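Local coordinates for protein L-2,4-diaminobutyric acid acetyltransferase (Geobacillus sp., PDB 6SLL) that catalyses the transfer of an acetyl group from acetyl-coenzyme A to L-2,4-diaminobutyric acid, a step in the biosynthesis of the chemical chaperone ectoine, at residues Asp28-Trp33 and Cys49-Gly54; Glu34-Thr39 and Val88-Val93; Gly118-Glu123 and Ile173-Asn178; Val126-Met131 and Asp167-Val172. All blocks are in the same frame, centred on the assembly; numbering follows the deposited sequence.

Interaction 1: residues Asp28-Trp33 and Cys49-Gly54; sequences DGTRVW and CYMLLG
Gly-29 and Met-51 bring two helices of the acetyltransferase fold together, their CA atoms 4.2 Å apart. The axes of helix segments 29-33 and 49-54 approach to 8.2 Å, with 120° between their N-to-C directions. Glycine allows this closeness: a CB on Gly-29 would run into CG of Met-51. Tyr-50 carries most of the side-chain contact. Its CB sits 3.6 Å from Gly-29 O, and its ring reaches in between Val-32 and Trp-33. Trp-33 CG stands anti to the backbone N (chi1 177°), and chi2 turns the CD1 edge of the indole to the tyrosine. The two rings meet rim to rim with planes at 57°, so neither stacks over the other, while Trp-33 CB lies 3.8 Å from Tyr-50 CD2. Val-32 CG1 packs 3.6 Å from Tyr-50 CD1. Beyond this apolar grip the phenol OH is hydrogen-bonded to Gln-90 and Asn-45, close to bound diaminobutyric acid. Thr-30 instead bonds through OG1 to Met-158 O of the second subunit. An alanine in place of Tyr-50 would probably open a gap beside Val-32 and Trp-33 and leave Gln-90 OE1 without its phenol partner. No hydrogen bond joins the two segments, so they meet by close backbone fit and mostly apolar packing, and the tyrosine's polar end is left to brace a residue of the substrate pocket.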
# COMPACT_ATOMS: atom_id res chain seq x y z
N ASP B 28 -3.55 -14.18 -5.40
CA ASP B 28 -4.13 -14.37 -4.09
C ASP B 28 -5.02 -13.17 -3.61
O ASP B 28 -5.59 -13.23 -2.54
CB ASP B 28 -3.07 -14.63 -3.09
CG ASP B 28 -2.34 -15.91 -3.31
OD1 ASP B 28 -2.96 -16.97 -3.55
OD2 ASP B 28 -1.09 -15.86 -3.23
N GLY B 29 -5.00 -12.08 -4.42
CA GLY B 29 -5.58 -10.85 -3.90
C GLY B 29 -7.03 -10.98 -3.46
O GLY B 29 -7.38 -10.50 -2.36
N THR B 30 -7.89 -11.64 -4.28
CA THR B 30 -9.26 -11.80 -3.85
C THR B 30 -9.44 -12.57 -2.59
O THR B 30 -10.21 -12.23 -1.71
CB THR B 30 -10.10 -12.34 -5.04
OG1 THR B 30 -10.38 -11.24 -5.91
CG2 THR B 30 -11.37 -12.99 -4.57
N ARG B 31 -8.73 -13.73 -2.49
CA ARG B 31 -8.91 -14.56 -1.31
C ARG B 31 -8.37 -13.91 -0.06
O ARG B 31 -8.88 -14.06 1.05
CB ARG B 31 -8.32 -15.95 -1.50
CG ARG B 31 -9.13 -16.81 -2.45
CD ARG B 31 -8.80 -18.34 -2.51
NE ARG B 31 -7.49 -18.62 -2.77
CZ ARG B 31 -6.87 -19.67 -2.32
NH1 ARG B 31 -7.24 -20.58 -1.36
NH2 ARG B 31 -5.63 -19.80 -2.78
N VAL B 32 -7.26 -13.14 -0.24
CA VAL B 32 -6.75 -12.34 0.90
C VAL B 32 -7.74 -11.27 1.31
O VAL B 32 -8.03 -11.07 2.48
CB VAL B 32 -5.35 -11.74 0.55
CG1 VAL B 32 -4.97 -10.73 1.61
CG2 VAL B 32 -4.35 -12.85 0.44
N TRP B 33 -8.33 -10.57 0.31
CA TRP B 33 -9.34 -9.58 0.57
C TRP B 33 -10.50 -10.19 1.39
O TRP B 33 -10.98 -9.59 2.34
CB TRP B 33 -9.78 -8.99 -0.76
CG TRP B 33 -10.89 -7.96 -0.67
CD1 TRP B 33 -10.77 -6.65 -0.39
CD2 TRP B 33 -12.31 -8.23 -0.84
NE1 TRP B 33 -12.01 -6.05 -0.39
CE2 TRP B 33 -12.96 -6.99 -0.68
CE3 TRP B 33 -13.02 -9.37 -1.17
CZ2 TRP B 33 -14.31 -6.87 -0.83
CZ3 TRP B 33 -14.37 -9.25 -1.36
CH2 TRP B 33 -15.02 -8.03 -1.16
N CYS B 49 -5.72 -3.52 -3.99
CA CYS B 49 -4.64 -3.34 -3.02
C CYS B 49 -3.97 -4.64 -2.71
O CYS B 49 -2.73 -4.73 -2.64
CB CYS B 49 -5.20 -2.67 -1.78
SG CYS B 49 -3.97 -2.32 -0.50
N TYR B 50 -4.75 -5.68 -2.44
CA TYR B 50 -4.15 -6.97 -2.09
C TYR B 50 -3.50 -7.63 -3.27
O TYR B 50 -2.48 -8.36 -3.07
CB TYR B 50 -5.20 -7.86 -1.37
CG TYR B 50 -5.68 -7.20 -0.10
CD1 TYR B 50 -4.85 -7.15 1.01
CD2 TYR B 50 -6.91 -6.60 -0.01
CE1 TYR B 50 -5.23 -6.47 2.16
CE2 TYR B 50 -7.28 -5.90 1.13
CZ TYR B 50 -6.45 -5.85 2.22
OH TYR B 50 -6.83 -5.11 3.30
N MET B 51 -3.93 -7.39 -4.47
CA MET B 51 -3.18 -7.83 -5.66
C MET B 51 -1.87 -7.14 -5.74
O MET B 51 -0.83 -7.78 -6.02
CB MET B 51 -4.02 -7.51 -6.93
CG MET B 51 -5.25 -8.26 -7.03
SD MET B 51 -6.27 -7.75 -8.45
CE MET B 51 -7.78 -8.57 -8.00
N LEU B 52 -1.81 -5.82 -5.46
CA LEU B 52 -0.53 -5.10 -5.44
C LEU B 52 0.40 -5.64 -4.45
O LEU B 52 1.63 -5.75 -4.71
CB LEU B 52 -0.66 -3.64 -5.15
CG LEU B 52 -1.29 -2.76 -6.09
CD1 LEU B 52 -1.17 -1.30 -5.61
CD2 LEU B 52 -0.66 -2.87 -7.50
N LEU B 53 -0.08 -5.93 -3.24
CA LEU B 53 0.80 -6.49 -2.25
C LEU B 53 1.36 -7.81 -2.69
O LEU B 53 2.55 -8.07 -2.53
CB LEU B 53 0.03 -6.60 -0.92
CG LEU B 53 -0.25 -5.28 -0.22
CD1 LEU B 53 -1.32 -5.43 0.84
CD2 LEU B 53 1.01 -4.71 0.44
N GLY B 54 0.55 -8.68 -3.28
CA GLY B 54 0.97 -9.94 -3.81
C GLY B 54 1.91 -9.83 -4.97
O GLY B 54 2.62 -10.78 -5.25

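Interaction 2: residues Glu34-Thr39 and Val88-Val93; sequences ELIRDT and VWQVAV. With COA (coenzyme A), chain F; DAB (2,4-diaminobutyric acid), chain G.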
# COMPACT_ATOMS: atom_id res chain seq x y z
N GLU B 34 -10.94 -11.36 0.92
CA GLU B 34 -12.03 -12.04 1.65
C GLU B 34 -11.68 -12.36 3.07
O GLU B 34 -12.49 -12.18 4.02
CB GLU B 34 -12.45 -13.31 0.90
CG GLU B 34 -13.17 -12.99 -0.43
CD GLU B 34 -13.47 -14.16 -1.27
OE1 GLU B 34 -12.79 -15.19 -1.11
OE2 GLU B 34 -14.37 -14.05 -2.12
N LEU B 35 -10.41 -12.81 3.31
CA LEU B 35 -9.94 -13.06 4.68
C LEU B 35 -9.98 -11.82 5.54
O LEU B 35 -10.49 -11.81 6.65
CB LEU B 35 -8.51 -13.66 4.66
CG LEU B 35 -7.85 -13.86 5.97
CD1 LEU B 35 -8.35 -15.12 6.64
CD2 LEU B 35 -6.35 -14.03 5.85
N ILE B 36 -9.46 -10.70 4.98
CA ILE B 36 -9.47 -9.43 5.73
C ILE B 36 -10.91 -9.00 5.99
O ILE B 36 -11.24 -8.61 7.13
CB ILE B 36 -8.70 -8.36 4.99
CG1 ILE B 36 -7.26 -8.76 4.66
CG2 ILE B 36 -8.75 -7.02 5.70
CD1 ILE B 36 -6.47 -9.09 5.85
N ARG B 37 -11.74 -9.07 5.00
CA ARG B 37 -13.11 -8.65 5.29
C ARG B 37 -13.81 -9.47 6.30
O ARG B 37 -14.52 -8.89 7.17
CB ARG B 37 -13.87 -8.83 4.09
CG ARG B 37 -15.35 -8.66 4.28
CD ARG B 37 -16.23 -9.14 3.13
NE ARG B 37 -16.11 -10.59 3.05
CZ ARG B 37 -16.35 -11.30 1.93
NH1 ARG B 37 -16.75 -10.74 0.82
NH2 ARG B 37 -16.10 -12.64 1.95
N ASP B 38 -13.55 -10.73 6.31
CA ASP B 38 -14.16 -11.58 7.32
C ASP B 38 -13.63 -11.47 8.74
O ASP B 38 -14.24 -11.96 9.68
CB ASP B 38 -14.13 -13.00 6.79
CG ASP B 38 -15.10 -13.16 5.53
OD1 ASP B 38 -16.00 -12.25 5.35
OD2 ASP B 38 -14.80 -14.15 4.86
N THR B 39 -12.55 -10.79 8.93
CA THR B 39 -12.13 -10.59 10.39
C THR B 39 -13.13 -9.71 11.16
O THR B 39 -13.26 -9.79 12.37
CB THR B 39 -10.68 -10.10 10.58
OG1 THR B 39 -10.64 -8.77 10.06
CG2 THR B 39 -9.78 -11.05 9.72
N VAL B 88 4.81 -3.48 9.57
CA VAL B 88 3.85 -4.55 9.47
C VAL B 88 2.48 -3.93 9.43
O VAL B 88 2.07 -3.20 10.40
CB VAL B 88 3.97 -5.60 10.56
CG1 VAL B 88 2.87 -6.61 10.46
CG2 VAL B 88 5.35 -6.24 10.51
N TRP B 89 1.74 -4.08 8.34
CA TRP B 89 0.49 -3.41 8.05
C TRP B 89 -0.67 -4.16 8.59
O TRP B 89 -1.34 -3.68 9.54
CB TRP B 89 0.42 -3.12 6.56
CG TRP B 89 -0.76 -2.35 6.09
CD1 TRP B 89 -1.84 -1.86 6.81
CD2 TRP B 89 -0.99 -1.96 4.73
NE1 TRP B 89 -2.68 -1.24 5.94
CE2 TRP B 89 -2.21 -1.30 4.66
CE3 TRP B 89 -0.27 -2.14 3.57
CZ2 TRP B 89 -2.71 -0.77 3.50
CZ3 TRP B 89 -0.76 -1.59 2.38
CH2 TRP B 89 -1.98 -0.94 2.37
N GLN B 90 -1.00 -5.35 8.07
CA GLN B 90 -2.15 -6.13 8.56
C GLN B 90 -1.70 -7.55 8.86
O GLN B 90 -0.99 -8.17 8.05
CB GLN B 90 -3.31 -6.13 7.54
CG GLN B 90 -3.90 -4.75 7.34
CD GLN B 90 -5.08 -4.70 6.42
OE1 GLN B 90 -5.00 -5.15 5.28
NE2 GLN B 90 -6.17 -4.16 6.90
N VAL B 91 -2.18 -8.07 9.98
CA VAL B 91 -2.05 -9.48 10.34
C VAL B 91 -3.42 -10.04 10.55
O VAL B 91 -4.14 -9.49 11.42
CB VAL B 91 -1.14 -9.68 11.57
CG1 VAL B 91 -0.96 -11.13 11.89
CG2 VAL B 91 0.15 -8.91 11.54
N ALA B 92 -3.77 -11.10 9.88
CA ALA B 92 -5.11 -11.71 10.03
C ALA B 92 -4.99 -13.22 10.07
O ALA B 92 -4.26 -13.78 9.23
CB ALA B 92 -5.98 -11.32 8.82
N VAL B 93 -5.76 -13.85 10.96
CA VAL B 93 -5.93 -15.30 10.91
C VAL B 93 -7.44 -15.52 10.95
O VAL B 93 -8.19 -14.90 11.74
CB VAL B 93 -5.19 -15.97 12.08
CG1 VAL B 93 -5.55 -17.44 12.23
CG2 VAL B 93 -3.67 -15.80 11.91
N1A COA F . -6.82 -15.01 23.99
C2A COA F . -5.65 -14.99 24.63
N3A COA F . -4.42 -14.97 24.10
C4A COA F . -4.44 -15.03 22.74
C5A COA F . -5.60 -15.03 21.98
C6A COA F . -6.86 -15.00 22.63
N6A COA F . -8.01 -15.04 22.03
N7A COA F . -5.24 -15.15 20.65
C8A COA F . -3.92 -15.14 20.62
N9A COA F . -3.41 -15.03 21.87
C1B COA F . -2.06 -14.95 22.20
C2B COA F . -1.36 -16.31 22.18
O2B COA F . -1.50 -16.98 23.38
C3B COA F . 0.03 -15.87 21.75
O3B COA F . 0.65 -15.20 22.93
P3B COA F . 1.78 -15.96 23.82
O7A COA F . 2.94 -15.92 22.81
O8A COA F . 1.84 -15.13 25.11
O9A COA F . 1.56 -17.55 23.74
C4B COA F . -0.25 -14.74 20.79
O4B COA F . -1.45 -14.13 21.20
C5B COA F . -0.18 -15.25 19.35
O5B COA F . -1.09 -16.36 19.18
P1A COA F . -1.37 -17.04 17.77
O1A COA F . -2.09 -18.31 18.02
O2A COA F . -0.15 -17.06 16.93
O3A COA F . -2.41 -15.96 17.18
P2A COA F . -3.53 -16.25 16.05
O4A COA F . -3.00 -17.13 14.99
O5A COA F . -4.79 -16.68 16.74
O6A COA F . -3.71 -14.83 15.43
CBP COA F . -4.50 -12.55 15.41
CCP COA F . -3.75 -13.60 16.20
CDP COA F . -4.31 -11.19 16.15
CEP COA F . -3.94 -12.46 14.04
CAP COA F . -6.00 -13.00 15.38
OAP COA F . -6.51 -12.93 16.74
C9P COA F . -6.90 -12.21 14.50
O9P COA F . -6.82 -12.18 13.26
N8P COA F . -7.83 -11.51 15.19
C7P COA F . -8.84 -10.70 14.69
C6P COA F . -10.14 -10.73 15.65
C5P COA F . -10.01 -9.86 16.85
O5P COA F . -8.95 -9.97 17.57
N4P COA F . -10.93 -9.16 17.20
C3P COA F . -10.90 -8.27 18.44
C2P COA F . -12.31 -7.29 18.37
S1P COA F . -13.65 -8.35 18.83
N DAB G . -6.36 -0.99 11.48
CA DAB G . -5.23 -0.88 10.52
C DAB G . -5.55 -1.77 9.33
O DAB G . -4.86 -1.59 8.33
CB DAB G . -3.90 -1.27 11.17
CG DAB G . -3.74 -2.72 11.52
ND DAB G . -2.40 -2.94 12.13
OXT DAB G . -6.43 -2.62 9.41
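Ile-36 and Ala-92 mark where helix 29-39 lies across strand 85-93 of the central sheet, a helix-on-sheet layer of the GNAT fold. The segment axes are 81° apart in direction and come within 8.3 Å. Packing across the contact is apolar and converges on the methyl group of Ala-92. Ile-36 CD1 touches Ala-92 CB at 3.7 Å; CG1 is anti to the carbonyl carbon (chi1 -56°), and the second bend at chi2 carries CD1 to the strand. Leu-35 CD2 and Thr-39 CG2 close on the same methyl, while Ile-36 CG2 rests against the amide nitrogen NE2 of Gln-90. Within segment 34-39, Thr-39 OG1 donates to Ile-36 O in the carbonyl plane, and that oxygen also accepts from Thr-39 N.

The remaining bonds go to the ligands. Gln-90 NE2 gives a fairly straight bond to diaminobutyric acid OXT (3.0 Å, 163°). NE2 also bonds to Asp-43 O, and with OE1 held by Tyr-50 the amide is probably fixed in this sense. Trp-89 adds a weak bond from NE1 to O, the substrate's other carboxylate oxygen, and its carbonyl O receives the substrate's ND at 2.9 Å. The strand thus grips the carboxylate and the side-chain amine ND. Farther along, Val-91 CG1 packs on coenzyme A CEP, and Val-93 N donates to the cofactor's pantetheine carbonyl O9P at 3.0 Å.

Interaction 3: residues Gly118-Glu123 and Ile173-Asn178; sequences GVRFIE and IGPFFN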
# COMPACT_ATOMS: atom_id res chain seq x y z
N GLY B 118 18.65 -7.77 7.56
CA GLY B 118 19.06 -6.45 7.96
C GLY B 118 17.95 -5.60 8.65
O GLY B 118 18.26 -4.45 8.94
N VAL B 119 16.76 -6.10 8.79
CA VAL B 119 15.76 -5.34 9.46
C VAL B 119 16.15 -5.23 10.92
O VAL B 119 16.37 -6.22 11.64
CB VAL B 119 14.40 -6.01 9.32
CG1 VAL B 119 13.39 -5.42 10.31
CG2 VAL B 119 13.87 -5.88 7.91
N ARG B 120 16.22 -4.00 11.40
CA ARG B 120 16.60 -3.74 12.75
C ARG B 120 15.42 -3.35 13.66
O ARG B 120 15.53 -3.49 14.89
CB ARG B 120 17.71 -2.72 12.78
CG ARG B 120 18.66 -2.75 13.97
CD ARG B 120 19.74 -1.67 13.89
NE ARG B 120 20.39 -1.65 15.16
CZ ARG B 120 20.47 -0.65 16.02
NH1 ARG B 120 20.07 0.61 15.60
NH2 ARG B 120 21.15 -0.79 17.13
N PHE B 121 14.30 -2.91 13.07
CA PHE B 121 13.09 -2.58 13.80
C PHE B 121 11.85 -3.06 13.08
O PHE B 121 11.86 -2.95 11.84
CB PHE B 121 12.96 -1.04 14.01
CG PHE B 121 14.05 -0.46 14.89
CD1 PHE B 121 13.84 -0.36 16.23
CD2 PHE B 121 15.17 0.02 14.34
CE1 PHE B 121 14.81 0.14 17.09
CE2 PHE B 121 16.18 0.61 15.16
CZ PHE B 121 15.96 0.60 16.55
N ILE B 122 10.83 -3.44 13.82
CA ILE B 122 9.49 -3.53 13.29
C ILE B 122 8.72 -2.34 13.80
O ILE B 122 8.77 -2.03 15.02
CB ILE B 122 8.82 -4.82 13.70
CG1 ILE B 122 9.42 -6.03 12.97
CG2 ILE B 122 7.33 -4.74 13.53
CD1 ILE B 122 8.94 -7.37 13.52
N GLU B 123 7.89 -1.74 12.94
CA GLU B 123 6.83 -0.79 13.29
C GLU B 123 5.49 -1.35 12.98
O GLU B 123 5.41 -1.93 11.84
CB GLU B 123 7.07 0.61 12.56
CG GLU B 123 8.15 1.45 13.19
CD GLU B 123 8.42 2.73 12.57
OE1 GLU B 123 9.46 3.37 12.93
OE2 GLU B 123 7.66 3.22 11.66
N ILE B 173 9.48 -2.06 17.72
CA ILE B 173 10.13 -3.22 18.33
C ILE B 173 11.53 -3.33 17.80
O ILE B 173 11.76 -3.33 16.60
CB ILE B 173 9.39 -4.48 18.02
CG1 ILE B 173 7.92 -4.44 18.57
CG2 ILE B 173 10.09 -5.72 18.55
CD1 ILE B 173 7.02 -5.44 17.95
N GLY B 174 12.49 -3.32 18.69
CA GLY B 174 13.88 -3.32 18.34
C GLY B 174 14.70 -2.51 19.26
O GLY B 174 14.21 -1.89 20.18
N PRO B 175 16.06 -2.47 19.00
CA PRO B 175 16.72 -3.02 17.81
C PRO B 175 16.95 -4.49 17.92
O PRO B 175 17.24 -5.07 18.94
CB PRO B 175 18.05 -2.33 17.81
CG PRO B 175 18.31 -1.98 19.28
CD PRO B 175 16.98 -1.67 19.83
N PHE B 176 16.82 -5.18 16.74
CA PHE B 176 17.04 -6.63 16.69
C PHE B 176 18.49 -7.00 16.80
O PHE B 176 18.84 -8.13 17.12
CB PHE B 176 16.43 -7.28 15.44
CG PHE B 176 14.99 -7.26 15.47
CD1 PHE B 176 14.31 -8.12 16.25
CD2 PHE B 176 14.26 -6.52 14.62
CE1 PHE B 176 12.94 -8.13 16.30
CE2 PHE B 176 12.93 -6.58 14.61
CZ PHE B 176 12.20 -7.26 15.47
N PHE B 177 19.40 -6.06 16.48
CA PHE B 177 20.80 -6.34 16.52
C PHE B 177 21.55 -5.06 16.75
O PHE B 177 21.04 -3.95 16.54
CB PHE B 177 21.35 -7.07 15.29
CG PHE B 177 21.16 -6.38 13.99
CD1 PHE B 177 19.98 -6.47 13.25
CD2 PHE B 177 22.11 -5.62 13.40
CE1 PHE B 177 19.76 -5.80 12.05
CE2 PHE B 177 21.91 -4.90 12.21
CZ PHE B 177 20.75 -5.04 11.56
N ASN B 178 22.78 -5.15 17.22
CA ASN B 178 23.65 -4.00 17.59
C ASN B 178 24.15 -3.28 16.37
O ASN B 178 24.23 -3.80 15.28
CB ASN B 178 24.83 -4.50 18.40
CG ASN B 178 24.43 -4.80 19.82
OD1 ASN B 178 24.55 -3.94 20.73
ND2 ASN B 178 24.11 -6.07 20.09
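Ile-122 and Ile-173 form an antiparallel hydrogen-bonded pair, with Ile-122 N reaching Ile-173 O at 2.9 Å and Ile-173 N reaching Ile-122 O at 2.8 Å. Past this bridge the chain runs on through an extended Gly-174 and a cis peptide bond before Pro-175, and the backbones stay joined by Phe-176 N to Arg-120 O at 2.8 Å. A CB on Gly-174 would clash with Arg-120 O and the Phe-121 ring.

In one of its two conformers, Arg-120 lays CG, anti to the backbone N (chi1 -153°), over the face of the Phe-177 ring in a CH-pi contact, 3.9 Å from the centroid, and then extends to NE. Arg-120 NE donates to Phe-177 O at 2.8 Å, near the guanidinium plane, while Pro-175 CB lies over one guanidinium face, 3.4 Å from Arg-120 CZ. A salt bridge to Asp-179 holds the far end. Pro-175 also sends its CA over the Phe-121 ring, and Phe-176 meets Ile-122 CD1 at its ring edge.

This is structural packing that ties the C-terminal tail to the start of strand 121-125. Strand 85-93 flanks that strand, with Val-88 against Ile-122, and helix 131-144 packs on Ile-173 and Phe-176.

Interaction 4: residues Val126-Met131 and Asp167-Val172; sequences VSPSNM and DEPLFV. With DAB (2,4-diaminobutyric acid), chain G.
Val-126 and Phe-171 meet where the loop after strand 121-125 runs beside strand 168-173, in the C-terminal half of the GNAT-fold sheet. Val-126 gives up the most surface here. Its side chain crosses that of Phe-171 at about a right angle, with Val-126 CB 3.7 Å from Phe-171 CE1 and CG2 over one face of the ring. Its backbone N donates to Pro-169 O at 3.1 Å, nearly along the C=O axis, continuing the pairing of these neighbouring strands into the loop. Pro-169 returns the contact through CG and CD, both near Val-126 O.

Ser-127 comes next. With OG anti to the carbonyl carbon (chi1 -66°), in one of its two conformers Ser-127 sends its hydroxyl to Asp-167 O at 2.8 Å. The donor is tilted 34° from that carbonyl plane, and the same OG lies 3.1 Å from Glu-168 OE2. Pro-128 adds its CD against Asp-167 O.

Glu-168 links the contact to the substrate. Its CB points away from the loop, but the bend at chi2 (-81°) helps bring the carboxylate back beside Ser-127. The alpha-amino nitrogen N of bound diaminobutyric acid donates to Glu-168 OE2 at 2.7 Å. Thr-125 OG1 hydrogen-bonds to OE1, which also accepts from a bridging water. An alanine in place of Glu-168 would probably leave the substrate's alpha-amino group without its carboxylate partner and the water without this acceptor. On its other side that water takes a hydrogen bond from Ser-127 N, 3.1 Å from the water oxygen.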
# COMPACT_ATOMS: atom_id res chain seq x y z
N VAL B 126 -1.37 -0.86 16.71
CA VAL B 126 -2.27 -1.85 17.27
C VAL B 126 -3.32 -1.11 18.16
O VAL B 126 -2.93 -0.59 19.22
CB VAL B 126 -1.55 -2.90 18.10
CG1 VAL B 126 -2.58 -3.98 18.48
CG2 VAL B 126 -0.40 -3.53 17.38
N SER B 127 -4.53 -1.19 17.86
CA SER B 127 -5.39 -0.46 18.62
C SER B 127 -5.65 -1.10 19.92
O SER B 127 -5.21 -2.28 20.25
CB SER B 127 -6.68 -0.33 17.84
OG SER B 127 -6.71 0.45 16.50
N PRO B 128 -6.52 -0.43 20.66
CA PRO B 128 -6.91 -1.14 21.94
C PRO B 128 -7.78 -2.34 21.92
O PRO B 128 -7.66 -3.29 22.58
CB PRO B 128 -7.43 -0.04 22.81
CG PRO B 128 -6.76 1.24 22.33
CD PRO B 128 -6.62 1.04 20.79
N SER B 129 -8.68 -2.39 20.95
CA SER B 129 -9.53 -3.60 20.82
C SER B 129 -8.91 -4.79 20.16
O SER B 129 -9.46 -5.90 20.23
CB SER B 129 -10.79 -3.33 20.13
OG SER B 129 -10.60 -3.36 18.80
N ASN B 130 -7.70 -4.62 19.60
CA ASN B 130 -6.99 -5.69 18.92
C ASN B 130 -6.09 -6.29 19.98
O ASN B 130 -4.81 -6.31 19.93
CB ASN B 130 -6.29 -5.14 17.73
CG ASN B 130 -7.14 -4.83 16.55
OD1 ASN B 130 -8.28 -4.29 16.68
ND2 ASN B 130 -6.54 -4.93 15.38
N MET B 131 -6.72 -6.91 20.97
CA MET B 131 -6.11 -7.35 22.13
C MET B 131 -5.04 -8.58 21.87
O MET B 131 -3.90 -8.69 22.37
CB MET B 131 -7.36 -7.77 22.95
CG MET B 131 -8.17 -6.59 23.45
SD MET B 131 -9.75 -7.01 24.20
CE MET B 131 -10.47 -7.72 22.71
N ASP B 167 -8.00 4.76 18.20
CA ASP B 167 -6.62 5.13 18.06
C ASP B 167 -5.80 3.95 17.53
O ASP B 167 -6.04 2.80 17.78
CB ASP B 167 -5.97 5.50 19.42
CG ASP B 167 -6.55 6.77 20.11
OD1 ASP B 167 -7.10 7.58 19.42
OD2 ASP B 167 -6.46 6.83 21.34
N GLU B 168 -4.72 4.33 16.82
CA GLU B 168 -3.74 3.36 16.21
C GLU B 168 -2.34 3.73 16.76
O GLU B 168 -1.54 4.28 16.02
CB GLU B 168 -3.78 3.46 14.71
CG GLU B 168 -5.04 2.87 14.12
CD GLU B 168 -5.08 1.36 13.97
OE1 GLU B 168 -4.07 0.68 14.28
OE2 GLU B 168 -6.13 0.87 13.49
N PRO B 169 -2.04 3.43 18.02
CA PRO B 169 -0.73 3.78 18.56
C PRO B 169 0.35 2.95 17.84
O PRO B 169 0.15 1.80 17.44
CB PRO B 169 -0.82 3.39 20.00
CG PRO B 169 -1.98 2.53 20.05
CD PRO B 169 -2.91 2.81 19.01
N LEU B 170 1.53 3.56 17.73
CA LEU B 170 2.69 2.95 17.04
C LEU B 170 3.57 2.18 17.97
O LEU B 170 4.09 2.73 18.95
CB LEU B 170 3.50 4.05 16.32
CG LEU B 170 4.65 3.60 15.52
CD1 LEU B 170 4.21 2.82 14.28
CD2 LEU B 170 5.54 4.79 15.14
N PHE B 171 3.73 0.89 17.69
CA PHE B 171 4.66 0.03 18.40
C PHE B 171 5.89 0.02 17.60
O PHE B 171 5.92 -0.22 16.38
CB PHE B 171 4.07 -1.40 18.50
CG PHE B 171 2.95 -1.55 19.52
CD1 PHE B 171 1.74 -0.86 19.38
CD2 PHE B 171 3.14 -2.32 20.63
CE1 PHE B 171 0.72 -0.95 20.31
CE2 PHE B 171 2.06 -2.45 21.54
CZ PHE B 171 0.95 -1.61 21.46
N VAL B 172 7.03 0.19 18.25
CA VAL B 172 8.39 0.12 17.67
C VAL B 172 9.12 -1.01 18.41
O VAL B 172 9.37 -0.86 19.65
CB VAL B 172 9.19 1.42 17.75
CG1 VAL B 172 10.59 1.26 17.13
CG2 VAL B 172 8.42 2.52 17.03
N DAB G . -6.36 -0.99 11.48
CA DAB G . -5.23 -0.88 10.52
C DAB G . -5.55 -1.77 9.33
O DAB G . -4.86 -1.59 8.33
CB DAB G . -3.90 -1.27 11.17
CG DAB G . -3.74 -2.72 11.52
ND DAB G . -2.40 -2.94 12.13
OXT DAB G . -6.43 -2.62 9.41
O HOH W 1 -4.79 -1.87 14.87

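From the N terminus, helix 29-39 enters two contacts in turn: residues 28-33 meet helix 47-56 in interaction 1, closing a short loop, and residues 34-39 meet strand 85-93 in interaction 2, closing a longer one. Their segments alternate along the chain, so the two loops cross, and they touch through Tyr-50 and Gln-90. Interactions 3 and 4 open only after both of these have closed. Interaction 3 joins the start of strand 121-125 to the tail beyond strand 168-173; interaction 4 nests inside that loop, at the other end of the same strand pair. Val-88 and Glu-123 connect interactions 2 and 3 across adjacent strands, while interactions 2 and 4 both touch bound diaminobutyric acid.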